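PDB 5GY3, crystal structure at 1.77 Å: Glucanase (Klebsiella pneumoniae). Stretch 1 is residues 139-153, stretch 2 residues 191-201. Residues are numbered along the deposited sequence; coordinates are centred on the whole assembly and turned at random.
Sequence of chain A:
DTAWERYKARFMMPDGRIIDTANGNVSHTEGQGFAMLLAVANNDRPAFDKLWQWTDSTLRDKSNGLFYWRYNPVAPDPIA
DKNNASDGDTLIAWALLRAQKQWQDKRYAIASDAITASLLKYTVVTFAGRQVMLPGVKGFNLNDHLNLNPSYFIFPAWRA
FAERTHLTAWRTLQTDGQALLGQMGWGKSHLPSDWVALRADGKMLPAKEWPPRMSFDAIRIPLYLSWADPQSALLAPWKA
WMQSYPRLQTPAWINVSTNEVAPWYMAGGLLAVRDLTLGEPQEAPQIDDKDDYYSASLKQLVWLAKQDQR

Stretch 1 139-153: GFNLNDHLNLNPSYF
Stretch 2 (191-201) LPSDWVALRAD

Strand 145-148 and strand 196-199 pair antiparallel, their N-to-C directions 154° apart and their axes 4.5 Å apart at closest approach. The register follows from the CA-CA distances: His-145 to Arg-199 4.3 Å, Leu-146 to Leu-198 5.2 Å, Asn-147 to Ala-197 4.5 Å and Leu-148 to Val-196 5.2 Å. The wider pairs are the hydrogen-bonded ones. Leu-146 N donates to Leu-198 O (2.8 Å, 161°) and Leu-198 N to Leu-146 O (2.8 Å, 172°); Leu-148 N donates to Val-196 O (2.7 Å, 168°) and Val-196 N to Leu-148 O (2.8 Å, 172°). Beyond the strands, Ala-200 N reaches Asp-144 O at 2.9 Å, but its 129° angle makes the bond weak. Phi/psi is extended from His-145 (-133/147) to Leu-148 (-110/159) and from Val-196 (-130/129) to Arg-199 (-83/158); Pro-150 (-64/-18) then opens a 3-10 segment through Tyr-152, whose N bonds Asn-149 O at 2.8 Å.

Side chains alternate between the faces. Leu-146 and Leu-148 (both m,t) share one with Val-196 (t) and Leu-198 (t,p); Leu-148 CD1 lies 3.8 Å from Leu-198 CD2. On the other, Arg-199 (t,t,p, chi4 179°) places CG over the His-145 ring (chi1 m, chi2 79°), 3.8 Å from its centroid and 28° off the normal. His-145 ND1 donates to Asp-144 OD1 (2.8 Å), while Arg-199 NH2 forms a salt bridge with Asp-201 OD2 (2.9 Å).

Trp-195 (chi1 m, chi2 89°) has the largest covered area, 103 Å². Asn-149 (chi1 t) sets CB 4.0 Å from the centroid of its six-membered ring, over the face. The Phe-140 ring (chi1 m, chi2 -80°) is nearly parallel to that ring, at 3°, but 5.6 Å between centroids leaves little overlap; Phe-140 CE1 still meets Trp-195 CZ3 at 3.5 Å.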

# COMPACT_ATOMS: atom_id res chain seq x y z
N GLY A 139 4.54 -17.97 4.43
CA GLY A 139 5.91 -17.53 4.32
C GLY A 139 6.35 -16.50 5.34
O GLY A 139 7.56 -16.23 5.43
N PHE A 140 5.42 -15.93 6.12
CA PHE A 140 5.77 -14.86 7.04
C PHE A 140 5.54 -15.23 8.49
O PHE A 140 5.87 -14.42 9.38
CB PHE A 140 4.98 -13.59 6.69
CG PHE A 140 5.25 -13.11 5.31
CD1 PHE A 140 6.40 -12.38 5.04
CD2 PHE A 140 4.39 -13.44 4.27
CE1 PHE A 140 6.67 -11.95 3.74
CE2 PHE A 140 4.66 -13.02 2.97
CZ PHE A 140 5.80 -12.28 2.71
N ASN A 141 4.99 -16.40 8.77
CA ASN A 141 4.75 -16.86 10.13
C ASN A 141 5.90 -17.79 10.43
O ASN A 141 5.90 -18.97 10.08
CB ASN A 141 3.39 -17.55 10.28
CG ASN A 141 2.94 -17.62 11.73
OD1 ASN A 141 3.74 -17.88 12.63
ND2 ASN A 141 1.65 -17.40 11.96
N LEU A 142 6.94 -17.22 11.00
CA LEU A 142 8.00 -17.98 11.59
C LEU A 142 7.49 -18.30 13.00
O LEU A 142 6.50 -17.72 13.44
CB LEU A 142 9.31 -17.18 11.54
CG LEU A 142 9.88 -16.91 10.13
CD1 LEU A 142 9.04 -15.98 9.25
CD2 LEU A 142 11.28 -16.32 10.21
N ASN A 143 8.10 -19.27 13.65
CA ASN A 143 7.42 -19.81 14.83
C ASN A 143 7.20 -18.74 15.90
O ASN A 143 6.06 -18.33 16.16
CB ASN A 143 8.21 -20.99 15.37
CG ASN A 143 8.49 -22.03 14.29
OD1 ASN A 143 7.59 -22.42 13.54
ND2 ASN A 143 9.74 -22.49 14.21
N ASP A 144 8.28 -18.24 16.50
CA ASP A 144 8.15 -17.22 17.53
C ASP A 144 8.35 -15.81 16.99
O ASP A 144 8.42 -14.87 17.78
CB ASP A 144 9.13 -17.50 18.68
CG ASP A 144 10.59 -17.37 18.27
OD1 ASP A 144 10.90 -17.46 17.07
OD2 ASP A 144 11.43 -17.18 19.17
N HIS A 145 8.42 -15.65 15.66
CA HIS A 145 8.48 -14.34 15.03
C HIS A 145 7.50 -14.30 13.87
O HIS A 145 7.28 -15.30 13.19
CB HIS A 145 9.87 -14.02 14.46
CG HIS A 145 10.92 -13.84 15.50
ND1 HIS A 145 11.54 -14.89 16.14
CD2 HIS A 145 11.48 -12.71 16.01
CE1 HIS A 145 12.43 -14.43 17.00
NE2 HIS A 145 12.41 -13.11 16.94
N LEU A 146 6.94 -13.12 13.63
CA LEU A 146 6.27 -12.82 12.37
C LEU A 146 7.08 -11.77 11.62
O LEU A 146 7.56 -10.80 12.22
CB LEU A 146 4.86 -12.29 12.59
CG LEU A 146 3.90 -13.14 13.41
CD1 LEU A 146 2.55 -12.44 13.48
CD2 LEU A 146 3.79 -14.52 12.81
N ASN A 147 7.24 -11.97 10.32
CA ASN A 147 7.82 -10.95 9.46
C ASN A 147 6.68 -10.09 8.92
O ASN A 147 5.87 -10.56 8.13
CB ASN A 147 8.63 -11.59 8.34
CG ASN A 147 10.00 -12.02 8.81
OD1 ASN A 147 10.50 -11.52 9.82
ND2 ASN A 147 10.62 -12.96 8.09
N LEU A 148 6.62 -8.85 9.38
CA LEU A 148 5.54 -7.94 9.03
C LEU A 148 6.06 -6.84 8.12
O LEU A 148 7.26 -6.56 8.06
CB LEU A 148 4.93 -7.32 10.29
CG LEU A 148 4.44 -8.29 11.37
CD1 LEU A 148 3.92 -7.50 12.56
CD2 LEU A 148 3.35 -9.18 10.78
N ASN A 149 5.14 -6.22 7.39
CA ASN A 149 5.47 -5.06 6.56
C ASN A 149 4.50 -3.96 6.98
O ASN A 149 3.32 -4.00 6.62
CB ASN A 149 5.35 -5.40 5.08
CG ASN A 149 5.88 -4.30 4.20
OD1 ASN A 149 5.63 -3.11 4.45
ND2 ASN A 149 6.63 -4.67 3.16
N PRO A 150 4.95 -2.99 7.78
CA PRO A 150 4.00 -1.97 8.27
C PRO A 150 3.41 -1.11 7.17
O PRO A 150 2.37 -0.49 7.41
CB PRO A 150 4.84 -1.14 9.26
CG PRO A 150 6.28 -1.43 8.91
CD PRO A 150 6.26 -2.88 8.45
N SER A 151 4.02 -1.07 5.98
CA SER A 151 3.40 -0.38 4.86
C SER A 151 2.19 -1.13 4.31
O SER A 151 1.50 -0.60 3.44
CB SER A 151 4.42 -0.14 3.74
OG SER A 151 4.56 -1.26 2.89
N TYR A 152 1.91 -2.34 4.80
CA TYR A 152 0.66 -3.04 4.50
C TYR A 152 -0.43 -2.73 5.52
O TYR A 152 -1.55 -3.25 5.39
CB TYR A 152 0.86 -4.56 4.44
CG TYR A 152 1.77 -5.12 3.36
CD1 TYR A 152 2.69 -4.32 2.69
CD2 TYR A 152 1.71 -6.47 3.02
CE1 TYR A 152 3.52 -4.84 1.70
CE2 TYR A 152 2.55 -7.00 2.04
CZ TYR A 152 3.45 -6.18 1.39
OH TYR A 152 4.28 -6.68 0.42
N PHE A 153 -0.15 -1.91 6.53
CA PHE A 153 -1.20 -1.45 7.46
C PHE A 153 -1.92 -0.27 6.82
O PHE A 153 -1.66 0.90 7.12
CB PHE A 153 -0.62 -1.02 8.81
CG PHE A 153 0.19 -2.06 9.56
CD1 PHE A 153 0.30 -3.38 9.13
CD2 PHE A 153 0.85 -1.69 10.72
CE1 PHE A 153 1.07 -4.30 9.84
CE2 PHE A 153 1.62 -2.61 11.44
CZ PHE A 153 1.73 -3.91 11.00
N LEU A 191 12.69 5.65 12.66
CA LEU A 191 11.75 5.26 11.61
C LEU A 191 11.70 3.74 11.47
O LEU A 191 12.66 3.05 11.79
CB LEU A 191 12.15 5.88 10.27
CG LEU A 191 11.94 7.39 10.14
CD1 LEU A 191 12.53 7.87 8.84
CD2 LEU A 191 10.44 7.75 10.22
N PRO A 192 10.58 3.20 10.99
CA PRO A 192 10.52 1.77 10.69
C PRO A 192 11.14 1.44 9.33
O PRO A 192 11.20 2.26 8.42
CB PRO A 192 9.01 1.49 10.68
CG PRO A 192 8.44 2.76 10.11
CD PRO A 192 9.32 3.89 10.64
N SER A 193 11.59 0.19 9.21
CA SER A 193 12.10 -0.34 7.95
C SER A 193 10.96 -0.91 7.11
O SER A 193 9.80 -0.98 7.53
CB SER A 193 13.16 -1.41 8.23
OG SER A 193 12.68 -2.36 9.17
N ASP A 194 11.30 -1.30 5.87
CA ASP A 194 10.33 -1.95 4.99
C ASP A 194 9.72 -3.18 5.65
O ASP A 194 8.51 -3.41 5.58
CB ASP A 194 10.98 -2.36 3.67
CG ASP A 194 11.40 -1.19 2.80
OD1 ASP A 194 10.79 -0.10 2.87
OD2 ASP A 194 12.36 -1.38 2.00
N TRP A 195 10.56 -4.00 6.28
CA TRP A 195 10.15 -5.25 6.90
C TRP A 195 10.59 -5.26 8.35
O TRP A 195 11.72 -4.90 8.67
CB TRP A 195 10.74 -6.46 6.15
CG TRP A 195 10.31 -6.52 4.73
CD1 TRP A 195 10.91 -5.93 3.66
CD2 TRP A 195 9.16 -7.21 4.22
NE1 TRP A 195 10.21 -6.20 2.51
CE2 TRP A 195 9.13 -6.99 2.83
CE3 TRP A 195 8.15 -7.98 4.80
CZ2 TRP A 195 8.13 -7.51 2.01
CZ3 TRP A 195 7.17 -8.51 3.99
CH2 TRP A 195 7.16 -8.27 2.61
N VAL A 196 9.69 -5.71 9.22
CA VAL A 196 9.90 -5.69 10.67
C VAL A 196 9.58 -7.07 11.22
O VAL A 196 8.51 -7.62 10.95
CB VAL A 196 9.01 -4.63 11.34
CG1 VAL A 196 9.09 -4.74 12.89
CG2 VAL A 196 9.40 -3.24 10.87
N ALA A 197 10.50 -7.62 12.01
CA ALA A 197 10.26 -8.89 12.70
C ALA A 197 9.65 -8.62 14.06
O ALA A 197 10.23 -7.90 14.89
CB ALA A 197 11.56 -9.68 12.84
N LEU A 198 8.49 -9.22 14.31
CA LEU A 198 7.80 -9.10 15.59
C LEU A 198 7.95 -10.42 16.33
O LEU A 198 7.47 -11.46 15.86
CB LEU A 198 6.31 -8.78 15.38
CG LEU A 198 5.40 -8.87 16.60
CD1 LEU A 198 5.79 -7.85 17.67
CD2 LEU A 198 3.93 -8.70 16.19
N ARG A 199 8.62 -10.39 17.48
CA ARG A 199 8.76 -11.58 18.31
C ARG A 199 7.51 -11.74 19.19
O ARG A 199 6.78 -10.78 19.44
CB ARG A 199 10.03 -11.49 19.17
CG ARG A 199 10.50 -12.82 19.75
CD ARG A 199 11.90 -12.69 20.36
NE ARG A 199 11.91 -11.89 21.58
CZ ARG A 199 13.00 -11.63 22.30
NH1 ARG A 199 14.18 -12.11 21.92
NH2 ARG A 199 12.91 -10.90 23.41
N ALA A 200 7.28 -12.98 19.65
CA ALA A 200 6.02 -13.28 20.33
C ALA A 200 5.87 -12.57 21.67
O ALA A 200 4.76 -12.53 22.20
CB ALA A 200 5.88 -14.80 20.53
N ASP A 201 6.94 -12.00 22.22
CA ASP A 201 6.82 -11.18 23.42
C ASP A 201 6.61 -9.71 23.12
O ASP A 201 6.55 -8.90 24.05
CB ASP A 201 8.06 -11.34 24.31
CG ASP A 201 9.32 -10.78 23.67
OD1 ASP A 201 9.38 -10.70 22.43
OD2 ASP A 201 10.26 -10.42 24.42
O HOH W 1 7.17 -0.91 5.79